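Local coordinates for inositol monophosphatase family protein (Staphylococcus aureus, PDB 5I3S), which hydrolyses the phosphate monoester of inositol monophosphate, and perhaps of related sugar phosphates, as a metal-dependent phosphatase of the inositol monophosphatase family, at the interface of chains A and B. Sequence-based numbering; all coordinates share one arbitrary frame. Chains: chain A/B, Inositol monophosphatase family protein.

Contact 1: the interface of chains A and B. Residues chain A 151, 176-177, 179; chain B 89-90, 93, 182.
A:Arg179 reaches across to B:Asn90 and grips the side-chain amide oxygen OD1 with two nitrogens of one edge. A:Arg179 NE hydrogen-bonds B:Asn90 OD1 at 3.0 Å. A:Arg179 NH2 does so to B:Asn90 OD1 at 2.8 Å. OD1 sits in the plane of the guanidinium. The amide plane is turned 71° against that plane, and the two donors meet the oxygen differently. NE comes in the carbonyl plane and uses a lone pair. NH2 stands well above that plane. The third nitrogen, A:Arg179 NH1, turns back within chain A and hydrogen-bonds the hydroxyl OG of A:Ser177, at 2.7 Å. For the grip on B:Asn90, A:Ser177 acts as a second shell that helps fix the rotation of the guanidinium. The chain of A:Arg179 is bent at its second torsion (chi2 -71°), which turns the outer part of the chain towards chain B.

Both faces of this guanidinium are packed. CA of B:Gly182 lies over its centre, 3.5 Å from A:Arg179 CZ. On the opposite face is A:Ile151 CG2, near the rim. The flat group is therefore held between a backbone carbon of chain B and a methyl of its own chain.

The other branch of A:Ile151 points to B:His93. A:Ile151 CD1 comes 3.6 Å from B:His93 CB, while CG1 lies over one face of the imidazole, towards the rim. B:Leu89 is deeply buried by chain A beside this pair (90 Å² of its surface). B:Leu89 CD1 lies 3.6 Å from A:Ser177 CB, a direct contact of the serine. With CG anti to the backbone N (chi1 -168°) the A:Arg176 chain lays its CG methylene against the B:Leu89 methyls, 3.7 Å from CD1.

The patch docks helix 88-94 of chain B against strands 151-153 and 177-179 of chain A. It joins a two-nitrogen polar grip to an apolar seam. With its symmetry twin it probably helps hold the dimer together.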
# COMPACT_ATOMS: atom_id res chain seq x y z
N ILE A 151 -3.86 4.23 -11.89
CA ILE A 151 -3.62 3.23 -10.84
C ILE A 151 -4.85 3.13 -9.99
O ILE A 151 -5.36 4.15 -9.55
CB ILE A 151 -2.53 3.70 -9.86
CG1 ILE A 151 -1.25 4.11 -10.60
CG2 ILE A 151 -2.19 2.60 -8.86
CD1 ILE A 151 -0.16 4.56 -9.64
N ARG A 176 -3.21 0.76 -15.59
CA ARG A 176 -1.76 0.81 -15.71
C ARG A 176 -1.13 -0.04 -14.63
O ARG A 176 -0.16 -0.77 -14.90
CB ARG A 176 -1.29 2.25 -15.58
CG ARG A 176 0.15 2.47 -15.96
CD ARG A 176 0.39 2.33 -17.46
NE ARG A 176 1.79 2.60 -17.75
CZ ARG A 176 2.81 1.76 -17.52
NH1 ARG A 176 2.61 0.53 -17.00
NH2 ARG A 176 4.06 2.15 -17.80
N SER A 177 -1.65 0.10 -13.40
CA SER A 177 -1.29 -0.84 -12.34
C SER A 177 -2.30 -0.83 -11.19
O SER A 177 -3.31 -0.10 -11.22
CB SER A 177 0.14 -0.58 -11.79
OG SER A 177 0.50 -1.61 -10.87
N ARG A 179 -2.87 -1.43 -6.71
CA ARG A 179 -2.37 -1.23 -5.36
C ARG A 179 -3.44 -1.71 -4.38
O ARG A 179 -4.60 -1.84 -4.74
CB ARG A 179 -2.12 0.28 -5.11
CG ARG A 179 -1.16 0.95 -6.07
CD ARG A 179 0.28 0.46 -5.84
NE ARG A 179 1.23 1.12 -6.72
CZ ARG A 179 1.59 0.70 -7.93
NH1 ARG A 179 1.12 -0.44 -8.46
NH2 ARG A 179 2.49 1.42 -8.60
N LEU B 89 5.98 4.30 -11.46
CA LEU B 89 4.55 4.67 -11.46
C LEU B 89 4.13 5.41 -10.22
O LEU B 89 3.31 6.35 -10.30
CB LEU B 89 3.61 3.46 -11.62
CG LEU B 89 3.39 3.07 -13.07
CD1 LEU B 89 2.48 1.84 -13.11
CD2 LEU B 89 2.80 4.23 -13.89
N ASN B 90 4.63 4.97 -9.06
CA ASN B 90 4.36 5.75 -7.82
C ASN B 90 4.88 7.19 -7.90
O ASN B 90 4.24 8.10 -7.36
CB ASN B 90 4.92 5.05 -6.59
CG ASN B 90 4.18 3.78 -6.26
OD1 ASN B 90 3.11 3.50 -6.83
ND2 ASN B 90 4.74 3.00 -5.36
N HIS B 93 2.48 9.22 -10.21
CA HIS B 93 1.06 9.37 -9.76
C HIS B 93 0.92 9.83 -8.32
O HIS B 93 -0.08 10.41 -7.95
CB HIS B 93 0.28 8.07 -9.96
CG HIS B 93 0.03 7.76 -11.40
ND1 HIS B 93 -1.14 8.08 -12.04
CD2 HIS B 93 0.83 7.22 -12.35
CE1 HIS B 93 -1.07 7.72 -13.31
NE2 HIS B 93 0.11 7.18 -13.52
N GLY B 182 3.73 -1.32 -4.96
CA GLY B 182 4.24 -0.87 -6.25
C GLY B 182 5.71 -0.47 -6.28
O GLY B 182 6.14 0.17 -7.27

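Contact 2: the interface of chains A and B. Residues chain A 159, 172-173, 177-178; chain B 156-157, 160.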
# COMPACT_ATOMS: atom_id res chain seq x y z
N LEU A 159 -9.74 -10.84 -6.81
CA LEU A 159 -9.49 -11.46 -8.11
C LEU A 159 -9.54 -12.99 -8.09
O LEU A 159 -9.56 -13.59 -9.17
CB LEU A 159 -8.18 -10.97 -8.74
CG LEU A 159 -8.24 -9.54 -9.27
CD1 LEU A 159 -8.14 -8.51 -8.16
CD2 LEU A 159 -7.10 -9.33 -10.21
N VAL A 172 -8.53 -4.59 -14.03
CA VAL A 172 -7.15 -4.65 -13.63
C VAL A 172 -6.23 -4.71 -14.87
O VAL A 172 -5.18 -4.06 -14.93
CB VAL A 172 -6.90 -5.86 -12.74
CG1 VAL A 172 -5.43 -6.00 -12.42
CG2 VAL A 172 -7.67 -5.69 -11.44
N ASN A 173 -6.66 -5.47 -15.86
CA ASN A 173 -5.92 -5.63 -17.08
C ASN A 173 -5.75 -4.32 -17.82
O ASN A 173 -4.67 -4.07 -18.35
CB ASN A 173 -6.56 -6.65 -17.99
CG ASN A 173 -5.71 -7.86 -18.13
OD1 ASN A 173 -5.81 -8.81 -17.32
ND2 ASN A 173 -4.76 -7.81 -19.11
N SER A 177 -1.65 0.10 -13.40
CA SER A 177 -1.29 -0.84 -12.34
C SER A 177 -2.30 -0.83 -11.19
O SER A 177 -3.31 -0.10 -11.22
CB SER A 177 0.14 -0.58 -11.79
OG SER A 177 0.50 -1.61 -10.87
N ALA A 178 -2.04 -1.72 -10.20
CA ALA A 178 -2.92 -1.87 -9.06
C ALA A 178 -2.16 -1.90 -7.74
O ALA A 178 -1.06 -2.44 -7.65
CB ALA A 178 -3.77 -3.13 -9.22
N PRO B 156 -2.16 -7.36 -7.72
CA PRO B 156 -3.31 -7.95 -8.38
C PRO B 156 -3.11 -8.37 -9.82
O PRO B 156 -3.62 -9.39 -10.26
CB PRO B 156 -4.33 -6.80 -8.31
CG PRO B 156 -4.07 -6.19 -6.96
CD PRO B 156 -2.54 -6.19 -6.91
N ASN B 157 -2.41 -7.60 -10.61
CA ASN B 157 -2.05 -8.07 -11.98
C ASN B 157 -1.59 -9.49 -12.14
O ASN B 157 -1.98 -10.15 -13.09
CB ASN B 157 -1.02 -7.20 -12.60
CG ASN B 157 -1.63 -5.95 -13.09
OD1 ASN B 157 -2.29 -5.96 -14.14
ND2 ASN B 157 -1.51 -4.89 -12.30
N THR B 160 -4.18 -12.10 -12.92
CA THR B 160 -4.95 -12.07 -14.17
C THR B 160 -4.37 -13.02 -15.22
O THR B 160 -5.05 -13.39 -16.14
CB THR B 160 -4.99 -10.65 -14.75
OG1 THR B 160 -3.67 -10.24 -15.16
CG2 THR B 160 -5.54 -9.66 -13.73
O HOH W 1 -3.95 -2.83 -12.94
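B:Pro156 sets its ring against the methyl of A:Ala178, with B:Pro156 CG 3.8 Å from A:Ala178 CB. This begins the packed part of the contact, where the 3-10 helix 156-160 of chain B lies against chain A. A:Leu159 comes in on the same stretch. A:Leu159 CD2 lies 3.5 Å from the carbonyl oxygen O of B:Pro156 and 3.9 Å from the methyl CG2 of B:Thr160. The leucine and threonine side chains run side by side and point the same way.

A:Val172 continues the apolar part. Its CG1 is anti to the backbone N (chi1 175°) and touches both B:Thr160 CG2 and the amide group of B:Asn157, with OD1 nearer than the amide carbon CG. The valine and asparagine side chains approach at a slant. One valine branch thus serves two residues of the opposing turn.

B:Thr160 is also held within its own chain. The hydroxyl OG1 of B:Thr160 donates a hydrogen bond to the carbonyl oxygen O of B:Asn157, at 2.7 Å, in the carbonyl plane. With chi1 at 66°, OG1 lies between the backbone N and the carbonyl carbon, and CG2 is turned to the apolar side. A:Asn173 OD1 stands 3.3 Å from B:Thr160 CB, a van der Waals contact.

The looser side lies round the amide of B:Asn157, where a water takes part. Water 1 is 2.6 Å from the carbonyl oxygen O of A:Val172. B:Asn157 ND2 is 3.3 Å from the same water, a longer link. The water bridges the end of helix 164-174 to the asparagine side chain. The backbone N of A:Ala178 and CA of A:Ser177 flank the amide nitrogen ND2.

The patch fits the 3-10 turn of chain B against helix 164-174, strand 177-179 and the 3-10 helix 156-159 of chain A. It adds apolar contacts and a water-bridged link to the interface, and probably supports a dimer.

Contact 1 and contact 2 are neighbouring patches of one two-fold interface. The centres of their C-alpha atoms lie about 11 Å apart. They share A:Ser177, and strand 177-179 of chain A runs through both. A:Arg179 faces contact 1, while A:Ala178 faces contact 2. On chain B different elements are used: helix 88-94 with B:Gly182 in contact 1, and the 3-10 helix 156-160 in contact 2. This short strand is therefore engaged by separate segments of the partner. Symmetry repeats both contacts with the chains exchanged, which is consistent with a dimer, although the crystal alone does not prove one.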